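PDB 6XSO: cellulase from Uncultured bacterium, which probably hydrolyses internal beta-1,4 linkages of cellulose and related plant polysaccharides, as a broad-specificity endoglucanase of glycoside hydrolase subfamily GH5_4. Local coordinates for residues V121-A127 / E171-L177; K137-A141 / T200-N204; K248-L254 / G292-F297. All coordinates share one frame. Numbering follows the deposited sequence.

Contact 1: residues V121-A127 / E171-L177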
loop_
_atom_site.group_PDB
_atom_site.type_symbol
_atom_site.label_atom_id
_atom_site.label_comp_id
_atom_site.label_asym_id
_atom_site.label_seq_id
_atom_site.Cartn_x
_atom_site.Cartn_y
_atom_site.Cartn_z
ATOM N N VAL A 121 -1.061 -1.587 7.450
ATOM C CA VAL A 121 -0.760 -2.772 8.250
ATOM C C VAL A 121 -0.179 -3.767 7.242
ATOM O O VAL A 121 -0.895 -4.223 6.337
ATOM C CB VAL A 121 -2.026 -3.300 8.939
ATOM C CG1 VAL A 121 -1.813 -4.686 9.534
ATOM C CG2 VAL A 121 -2.493 -2.323 10.035
ATOM N N HIS A 122 1.131 -4.064 7.353
ATOM C CA HIS A 122 1.881 -4.626 6.229
ATOM C C HIS A 122 2.151 -6.089 6.453
ATOM O O HIS A 122 1.348 -6.945 6.046
ATOM C CB HIS A 122 3.112 -3.751 5.948
ATOM C CG HIS A 122 3.676 -3.943 4.582
ATOM N ND1 HIS A 122 3.146 -3.317 3.475
ATOM C CD2 HIS A 122 4.674 -4.735 4.121
ATOM C CE1 HIS A 122 3.820 -3.669 2.399
ATOM N NE2 HIS A 122 4.772 -4.509 2.762
ATOM N N HIS A 123 3.299 -6.486 7.037
ATOM C CA HIS A 123 3.627 -7.908 7.157
ATOM C C HIS A 123 2.956 -8.584 8.333
ATOM O O HIS A 123 3.322 -9.703 8.704
ATOM C CB HIS A 123 5.133 -8.143 7.161
ATOM C CG HIS A 123 5.771 -7.861 5.845
ATOM N ND1 HIS A 123 5.263 -8.337 4.653
ATOM C CD2 HIS A 123 6.876 -7.149 5.528
ATOM C CE1 HIS A 123 6.033 -7.930 3.658
ATOM N NE2 HIS A 123 7.027 -7.218 4.163
ATOM N N ASP A 124 1.956 -7.914 8.897
ATOM C CA ASP A 124 0.910 -8.620 9.636
ATOM C C ASP A 124 0.086 -9.516 8.733
ATOM O O ASP A 124 -0.572 -10.439 9.243
ATOM C CB ASP A 124 0.072 -7.539 10.304
ATOM C CG ASP A 124 0.923 -6.624 11.190
ATOM O OD1 ASP A 124 1.253 -7.056 12.320
ATOM O OD2 ASP A 124 1.288 -5.511 10.723
ATOM N N THR A 125 0.119 -9.266 7.422
ATOM C CA THR A 125 -0.397 -10.137 6.379
ATOM C C THR A 125 0.769 -10.781 5.634
ATOM O O THR A 125 1.926 -10.352 5.737
ATOM C CB THR A 125 -1.220 -9.365 5.338
ATOM O OG1 THR A 125 -0.354 -8.498 4.582
ATOM C CG2 THR A 125 -2.339 -8.560 5.957
ATOM N N GLY A 126 0.441 -11.802 4.843
ATOM C CA GLY A 126 1.335 -12.309 3.825
ATOM C C GLY A 126 1.590 -13.796 3.918
ATOM O O GLY A 126 0.960 -14.532 4.687
ATOM N N ALA A 127 2.519 -14.255 3.086
ATOM C CA ALA A 127 2.802 -15.676 2.970
ATOM C C ALA A 127 3.652 -16.179 4.132
ATOM O O ALA A 127 4.721 -15.625 4.429
ATOM C CB ALA A 127 3.528 -15.935 1.647
ATOM N N GLU A 171 -4.453 2.650 5.107
ATOM C CA GLU A 171 -4.673 1.479 4.265
ATOM C C GLU A 171 -4.875 0.245 5.141
ATOM O O GLU A 171 -4.039 -0.067 5.985
ATOM C CB GLU A 171 -3.492 1.284 3.311
ATOM C CG GLU A 171 -3.378 -0.074 2.647
ATOM C CD GLU A 171 -2.001 -0.276 2.030
ATOM O OE1 GLU A 171 -1.364 0.741 1.668
ATOM O OE2 GLU A 171 -1.563 -1.444 1.889
ATOM N N SER A 172 -5.966 -0.470 4.881
ATOM C CA SER A 172 -6.492 -1.484 5.793
ATOM C C SER A 172 -5.508 -2.606 6.110
ATOM O O SER A 172 -5.410 -3.039 7.266
ATOM C CB SER A 172 -7.770 -2.057 5.169
ATOM O OG SER A 172 -7.525 -2.609 3.869
ATOM N N TYR A 173 -4.862 -3.172 5.099
ATOM C CA TYR A 173 -4.022 -4.378 5.205
ATOM C C TYR A 173 -3.320 -4.483 3.849
ATOM O O TYR A 173 -3.830 -3.984 2.836
ATOM C CB TYR A 173 -4.812 -5.695 5.563
ATOM C CG TYR A 173 -6.060 -5.810 4.730
ATOM C CD1 TYR A 173 -5.968 -6.123 3.381
ATOM C CD2 TYR A 173 -7.317 -5.523 5.257
ATOM C CE1 TYR A 173 -7.070 -6.134 2.582
ATOM C CE2 TYR A 173 -8.430 -5.519 4.455
ATOM C CZ TYR A 173 -8.291 -5.801 3.120
ATOM O OH TYR A 173 -9.401 -5.765 2.326
ATOM N N ASN A 174 -2.170 -5.153 3.828
ATOM C CA ASN A 174 -1.321 -5.167 2.635
ATOM C C ASN A 174 -1.672 -6.258 1.624
ATOM O O ASN A 174 -2.363 -5.984 0.638
ATOM C CB ASN A 174 0.154 -5.253 3.076
ATOM C CG ASN A 174 1.089 -5.330 1.919
ATOM O OD1 ASN A 174 0.944 -4.561 0.951
ATOM N ND2 ASN A 174 2.073 -6.243 1.982
ATOM N N GLU A 175 -1.182 -7.485 1.833
ATOM C CA GLU A 175 -1.335 -8.594 0.887
ATOM C C GLU A 175 -1.867 -9.783 1.681
ATOM O O GLU A 175 -1.117 -10.675 2.086
ATOM C CB GLU A 175 -0.007 -8.907 0.152
ATOM C CG GLU A 175 0.347 -7.843 -0.882
ATOM C CD GLU A 175 1.637 -8.088 -1.611
ATOM O OE1 GLU A 175 2.423 -8.968 -1.230
ATOM O OE2 GLU A 175 1.878 -7.381 -2.615
ATOM N N MET A 176 -3.169 -9.773 1.937
ATOM C CA MET A 176 -3.785 -10.799 2.767
ATOM C C MET A 176 -4.080 -12.026 1.910
ATOM O O MET A 176 -4.737 -11.926 0.866
ATOM C CB MET A 176 -5.088 -10.274 3.378
ATOM C CG MET A 176 -5.521 -11.089 4.568
ATOM S SD MET A 176 -7.188 -10.790 5.160
ATOM C CE MET A 176 -7.254 -9.013 5.315
ATOM N N LEU A 177 -3.623 -13.187 2.371
ATOM C CA LEU A 177 -3.746 -14.450 1.653
ATOM C C LEU A 177 -4.566 -15.436 2.472
ATOM O O LEU A 177 -4.740 -15.277 3.684
ATOM C CB LEU A 177 -2.363 -15.063 1.393
ATOM C CG LEU A 177 -1.281 -14.142 0.831
ATOM C CD1 LEU A 177 0.021 -14.895 0.597
ATOM C CD2 LEU A 177 -1.746 -13.465 -0.452
HETATM O O HOH W 1 2.715 -8.601 3.528
HETATM O O HOH W 2 -2.146 -13.288 4.962
#
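N174, T125 and V121 bury the most surface where these two loops meet. N174 points its side chain at 121-127 in a t rotamer, laying ND2 over one face of the H122 ring, 3.1 Å from H122 CE1, while H122 ND1 bonds N120. N174 ND2 donates to water 1 (2.9 Å), which donates to T125 O (2.9 Å) and bonds H123 ND1 (2.8 Å), while N174 OD1 is held by R80. T125 closes a type I turn that starts at H122: T125 N and T125 OG1 both donate to H122 O, at 3.0 and 2.7 Å. Segments 121-127 and 171-177 follow neighbouring strands at the C-terminal end of a TIM barrel, the end that carries the active site in GH5 enzymes; the N174-E175 pair matches the Asn-Glu motif whose glutamate is the acid/base in relatives, and both side chains touch E308. E175 N donates to T125 OG1 at 3.0 Å, and the E175 carboxylate bonds H269. T125 CG2 packs on Y173 CB at 3.8 Å. V121 packs on S172 and Y173, its CB 3.8 Å from S172 O and its O 3.3 Å from Y173 CA (CA-H...O), its side chain also against L153 and W154.

Contact 2: residues K137-A141 / T200-N204; sequences KADEA and TSAYN
A serine on the flank of one helix accepts a hydrogen bond from the first backbone NH of another: E140 N to S201 OG (S201 in t), 2.8 Å and nearly straight at 168°. Residues 200-204 are a turn within helix 196-219, N204 N bonded to T200 O at 3.1 Å. Segment 137-141 enters through an inverse gamma turn centred on A138 (phi/psi -80/77), passes an extended D139 (-153/123) and becomes helical at E140. D139 is the N-cap; its t side chain accepts from A141 N through OD1 (3.0 Å, weak) and from N142 N. Alpha carbons pair as A138 with A202 (4.4 Å) and E140 with S201 (5.0 Å). That approach brings A138 O within 3.2 Å of A202 CA (CA-H...O) and A138 CB to 4.1 Å from A202 CB. E140, extended (t, t), reaches across helix 196-219 so that its OE1 accepts from N204 ND2 at 2.9 Å. Such neighbours, one after the third strand and one after the fourth, are successive outer helices of a TIM barrel.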
loop_
_atom_site.group_PDB
_atom_site.type_symbol
_atom_site.label_atom_id
_atom_site.label_comp_id
_atom_site.label_asym_id
_atom_site.label_seq_id
_atom_site.Cartn_x
_atom_site.Cartn_y
_atom_site.Cartn_z
ATOM N N LYS A 137 -5.218 -13.270 8.107
ATOM C CA LYS A 137 -5.381 -14.136 6.947
ATOM C C LYS A 137 -6.780 -14.016 6.360
ATOM O O LYS A 137 -7.762 -13.807 7.082
ATOM C CB LYS A 137 -5.126 -15.602 7.302
ATOM C CG LYS A 137 -3.745 -15.861 7.885
ATOM C CD LYS A 137 -3.435 -17.345 7.862
ATOM C CE LYS A 137 -2.059 -17.688 8.378
ATOM N NZ LYS A 137 -0.987 -17.041 7.584
ATOM N N ALA A 138 -6.854 -14.184 5.037
ATOM C CA ALA A 138 -8.122 -14.186 4.307
ATOM C C ALA A 138 -8.751 -15.560 4.479
ATOM O O ALA A 138 -8.708 -16.427 3.601
ATOM C CB ALA A 138 -7.900 -13.832 2.841
ATOM N N ASP A 139 -9.313 -15.754 5.667
ATOM C CA ASP A 139 -9.899 -17.012 6.106
ATOM C C ASP A 139 -10.938 -16.587 7.126
ATOM O O ASP A 139 -10.600 -15.830 8.041
ATOM C CB ASP A 139 -8.842 -17.895 6.744
ATOM C CG ASP A 139 -9.413 -19.193 7.275
ATOM O OD1 ASP A 139 -10.107 -19.186 8.326
ATOM O OD2 ASP A 139 -9.207 -20.247 6.631
ATOM N N GLU A 140 -12.203 -16.973 6.924
ATOM C CA GLU A 140 -13.264 -16.404 7.752
ATOM C C GLU A 140 -13.126 -16.817 9.215
ATOM O O GLU A 140 -13.525 -16.070 10.110
ATOM C CB GLU A 140 -14.652 -16.758 7.198
ATOM C CG GLU A 140 -15.745 -15.901 7.814
ATOM C CD GLU A 140 -17.078 -16.068 7.138
ATOM O OE1 GLU A 140 -17.120 -16.724 6.082
ATOM O OE2 GLU A 140 -18.062 -15.546 7.711
ATOM N N ALA A 141 -12.573 -17.998 9.492
ATOM C CA ALA A 141 -12.311 -18.357 10.886
ATOM C C ALA A 141 -11.229 -17.456 11.495
ATOM O O ALA A 141 -11.324 -17.036 12.650
ATOM C CB ALA A 141 -11.947 -19.840 11.009
ATOM N N THR A 200 -14.546 -18.906 -1.006
ATOM C CA THR A 200 -15.677 -18.180 -0.437
ATOM C C THR A 200 -15.335 -17.646 0.945
ATOM O O THR A 200 -15.700 -16.514 1.292
ATOM C CB THR A 200 -16.899 -19.106 -0.406
ATOM O OG1 THR A 200 -17.267 -19.454 -1.746
ATOM C CG2 THR A 200 -18.071 -18.441 0.294
ATOM N N SER A 201 -14.621 -18.448 1.744
ATOM C CA SER A 201 -14.188 -18.014 3.066
ATOM C C SER A 201 -13.264 -16.816 2.959
ATOM O O SER A 201 -13.357 -15.865 3.749
ATOM C CB SER A 201 -13.463 -19.176 3.756
ATOM O OG SER A 201 -13.135 -18.877 5.102
ATOM N N ALA A 202 -12.379 -16.850 1.967
ATOM C CA ALA A 202 -11.352 -15.826 1.820
ATOM C C ALA A 202 -11.958 -14.475 1.486
ATOM O O ALA A 202 -11.589 -13.462 2.089
ATOM C CB ALA A 202 -10.381 -16.269 0.737
ATOM N N TYR A 203 -12.914 -14.440 0.554
ATOM C CA TYR A 203 -13.525 -13.155 0.209
ATOM C C TYR A 203 -14.427 -12.647 1.323
ATOM O O TYR A 203 -14.485 -11.437 1.564
ATOM C CB TYR A 203 -14.209 -13.224 -1.160
ATOM C CG TYR A 203 -13.222 -13.587 -2.252
ATOM C CD1 TYR A 203 -12.091 -12.814 -2.493
ATOM C CD2 TYR A 203 -13.404 -14.698 -3.034
ATOM C CE1 TYR A 203 -11.184 -13.159 -3.469
ATOM C CE2 TYR A 203 -12.498 -15.043 -4.018
ATOM C CZ TYR A 203 -11.378 -14.273 -4.230
ATOM O OH TYR A 203 -10.455 -14.610 -5.195
ATOM N N ASN A 204 -15.103 -13.542 2.053
ATOM C CA ASN A 204 -15.826 -13.094 3.238
ATOM C C ASN A 204 -14.877 -12.450 4.249
ATOM O O ASN A 204 -15.225 -11.449 4.894
ATOM C CB ASN A 204 -16.538 -14.271 3.901
ATOM C CG ASN A 204 -17.810 -14.684 3.175
ATOM O OD1 ASN A 204 -18.234 -14.059 2.197
ATOM N ND2 ASN A 204 -18.425 -15.766 3.648
#

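Contact 3: residues K248-L254 / G292-F297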
loop_
_atom_site.group_PDB
_atom_site.type_symbol
_atom_site.label_atom_id
_atom_site.label_comp_id
_atom_site.label_asym_id
_atom_site.label_seq_id
_atom_site.Cartn_x
_atom_site.Cartn_y
_atom_site.Cartn_z
ATOM N N LYS A 248 -10.260 -12.639 -12.083
ATOM C CA LYS A 248 -10.954 -11.408 -11.731
ATOM C C LYS A 248 -11.640 -11.485 -10.377
ATOM O O LYS A 248 -12.134 -10.457 -9.910
ATOM C CB LYS A 248 -12.003 -11.035 -12.777
ATOM C CG LYS A 248 -11.437 -10.787 -14.192
ATOM C CD LYS A 248 -10.612 -9.532 -14.243
ATOM C CE LYS A 248 -10.200 -9.188 -15.688
ATOM N NZ LYS A 248 -9.148 -10.095 -16.250
ATOM N N ASP A 249 -11.696 -12.663 -9.751
ATOM C CA ASP A 249 -12.434 -12.789 -8.496
ATOM C C ASP A 249 -11.945 -11.832 -7.404
ATOM O O ASP A 249 -12.797 -11.302 -6.678
ATOM C CB ASP A 249 -12.435 -14.245 -8.002
ATOM C CG ASP A 249 -13.193 -15.209 -8.930
ATOM O OD1 ASP A 249 -13.651 -14.824 -10.025
ATOM O OD2 ASP A 249 -13.340 -16.384 -8.534
ATOM N N PRO A 250 -10.644 -11.576 -7.215
ATOM C CA PRO A 250 -10.242 -10.559 -6.215
ATOM C C PRO A 250 -10.857 -9.193 -6.461
ATOM O O PRO A 250 -11.085 -8.424 -5.509
ATOM C CB PRO A 250 -8.709 -10.548 -6.326
ATOM C CG PRO A 250 -8.390 -11.959 -6.741
ATOM C CD PRO A 250 -9.477 -12.288 -7.768
ATOM N N LEU A 251 -11.160 -8.867 -7.712
ATOM C CA LEU A 251 -11.797 -7.596 -8.011
ATOM C C LEU A 251 -13.315 -7.671 -7.852
ATOM O O LEU A 251 -13.926 -6.804 -7.219
ATOM C CB LEU A 251 -11.476 -7.144 -9.443
ATOM C CG LEU A 251 -10.023 -7.114 -9.918
ATOM C CD1 LEU A 251 -9.932 -6.399 -11.265
ATOM C CD2 LEU A 251 -9.073 -6.445 -8.935
ATOM N N SER A 252 -13.934 -8.703 -8.417
ATOM C CA SER A 252 -15.383 -8.757 -8.453
ATOM C C SER A 252 -15.987 -9.168 -7.128
ATOM O O SER A 252 -17.170 -8.897 -6.898
ATOM C CB SER A 252 -15.853 -9.741 -9.520
ATOM O OG SER A 252 -15.562 -11.078 -9.144
ATOM N N LYS A 253 -15.214 -9.822 -6.263
ATOM C CA LYS A 253 -15.715 -10.303 -4.983
ATOM C C LYS A 253 -15.389 -9.368 -3.826
ATOM O O LYS A 253 -15.694 -9.696 -2.670
ATOM C CB LYS A 253 -15.166 -11.709 -4.702
ATOM C CG LYS A 253 -15.481 -12.754 -5.754
ATOM C CD LYS A 253 -16.908 -13.159 -5.761
ATOM C CE LYS A 253 -17.114 -14.263 -6.791
ATOM N NZ LYS A 253 -18.554 -14.477 -7.037
ATOM N N LEU A 254 -14.785 -8.217 -4.101
ATOM C CA LEU A 254 -14.554 -7.208 -3.075
ATOM C C LEU A 254 -15.836 -6.417 -2.863
ATOM O O LEU A 254 -16.482 -5.997 -3.828
ATOM C CB LEU A 254 -13.433 -6.263 -3.526
ATOM C CG LEU A 254 -13.054 -5.182 -2.528
ATOM C CD1 LEU A 254 -12.527 -5.775 -1.220
ATOM C CD2 LEU A 254 -12.020 -4.226 -3.075
ATOM N N GLY A 292 -9.351 -3.735 -16.315
ATOM C CA GLY A 292 -10.027 -4.422 -15.224
ATOM C C GLY A 292 -10.277 -3.513 -14.041
ATOM O O GLY A 292 -11.352 -3.545 -13.435
ATOM N N LEU A 293 -9.290 -2.686 -13.709
ATOM C CA LEU A 293 -9.459 -1.722 -12.629
ATOM C C LEU A 293 -10.550 -0.720 -12.970
ATOM O O LEU A 293 -11.325 -0.315 -12.090
ATOM C CB LEU A 293 -8.136 -1.018 -12.334
ATOM C CG LEU A 293 -6.971 -1.958 -11.980
ATOM C CD1 LEU A 293 -5.685 -1.188 -11.744
ATOM C CD2 LEU A 293 -7.308 -2.818 -10.753
ATOM N N ASN A 294 -10.644 -0.325 -14.244
ATOM C CA ASN A 294 -11.718 0.570 -14.653
ATOM C C ASN A 294 -13.069 -0.123 -14.558
ATOM O O ASN A 294 -14.038 0.446 -14.044
ATOM C CB ASN A 294 -11.455 1.098 -16.059
ATOM C CG ASN A 294 -12.413 2.189 -16.455
ATOM O OD1 ASN A 294 -12.695 3.104 -15.694
ATOM N ND2 ASN A 294 -12.948 2.076 -17.650
ATOM N N THR A 295 -13.162 -1.356 -15.062
ATOM C CA THR A 295 -14.438 -2.069 -15.063
ATOM C C THR A 295 -15.014 -2.196 -13.658
ATOM O O THR A 295 -16.193 -1.894 -13.432
ATOM C CB THR A 295 -14.247 -3.451 -15.690
ATOM O OG1 THR A 295 -13.996 -3.304 -17.090
ATOM C CG2 THR A 295 -15.492 -4.321 -15.519
ATOM N N TYR A 296 -14.206 -2.646 -12.699
ATOM C CA TYR A 296 -14.752 -2.977 -11.387
ATOM C C TYR A 296 -14.793 -1.796 -10.431
ATOM O O TYR A 296 -15.636 -1.783 -9.521
ATOM C CB TYR A 296 -13.987 -4.159 -10.779
ATOM C CG TYR A 296 -14.268 -5.417 -11.551
ATOM C CD1 TYR A 296 -15.427 -6.145 -11.318
ATOM C CD2 TYR A 296 -13.418 -5.846 -12.561
ATOM C CE1 TYR A 296 -15.719 -7.285 -12.054
ATOM C CE2 TYR A 296 -13.711 -6.993 -13.310
ATOM C CZ TYR A 296 -14.856 -7.706 -13.043
ATOM O OH TYR A 296 -15.160 -8.841 -13.779
ATOM N N PHE A 297 -13.916 -0.799 -10.612
ATOM C CA PHE A 297 -13.817 0.295 -9.649
ATOM C C PHE A 297 -13.960 1.682 -10.266
ATOM O O PHE A 297 -14.939 2.379 -9.963
ATOM C CB PHE A 297 -12.525 0.155 -8.813
ATOM C CG PHE A 297 -12.401 -1.193 -8.140
ATOM C CD1 PHE A 297 -13.298 -1.580 -7.167
ATOM C CD2 PHE A 297 -11.413 -2.087 -8.520
ATOM C CE1 PHE A 297 -13.209 -2.844 -6.582
ATOM C CE2 PHE A 297 -11.321 -3.338 -7.929
ATOM C CZ PHE A 297 -12.212 -3.711 -6.962
#
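L251 lies across the face of the Y296 ring, its CB 4.2 Å from the ring centroid and 28° off the normal, a CH-pi contact. Farther out, L251 CD1 comes to 3.8 Å from Y296 CD2 and 3.9 Å from G292 O, so the leucine rests on the turn of helix 279-298 that runs from G292 to Y296. S252 adds to the same side of the ring: its N lies over that face, and S252 CB is 3.5 Å from Y296 CE1. K248 follows the tyrosine's outer end, its CB 4.0 Å from Y296 OH, before its amine leaves to bond G239 O. F297 takes the inner position. L251 CD2 meets F297 CE2 at 4.0 Å, L254 CD2 meets F297 CZ at 3.9 Å, and L251 O is 3.5 Å from F297 CZ. L251 CD2 also approaches L293 CD2, more loosely, at 4.4 Å. No hydrogen bond crosses between the segments; the contact is made mainly by apolar carbon and aromatic surface. Helix 279-298 has a wider pi-type turn at 294-297, just where Y296 and F297 both point toward 248-254. The inner side chains continue onto the barrel: F297 touches V266 and V304, L254 touches V266, and L293 touches V268, V304 and I306. The short helix 249-252 belongs to the connection between the fifth and sixth strands and helix 279-298 to the next one, so the two join successive beta-alpha-beta crossovers in the outer shell of a TIM barrel.

How the contacts relate
Contact 1 is the innermost, about 9 Å from the chain centre to its own centre, and joins its strand-end loops, with the probable active-site pair, through polar groups and two bridging waters. Contacts 2 and 3 belong to the surrounding helical shell, about 20 and 17 Å out. Contact 2 is partly exposed and has two hydrogen bonds, one from backbone NH to side chain and one between side chains, whereas contact 3 is buried, mainly apolar and without a hydrogen bond across it. Contacts 1 and 2 work on the same two strand-to-helix connections: L177 O lies 2.7 Å from A138 N, a probable hydrogen bond. Y203 of contact 2 packs on D249, P250 and K253 of contact 3.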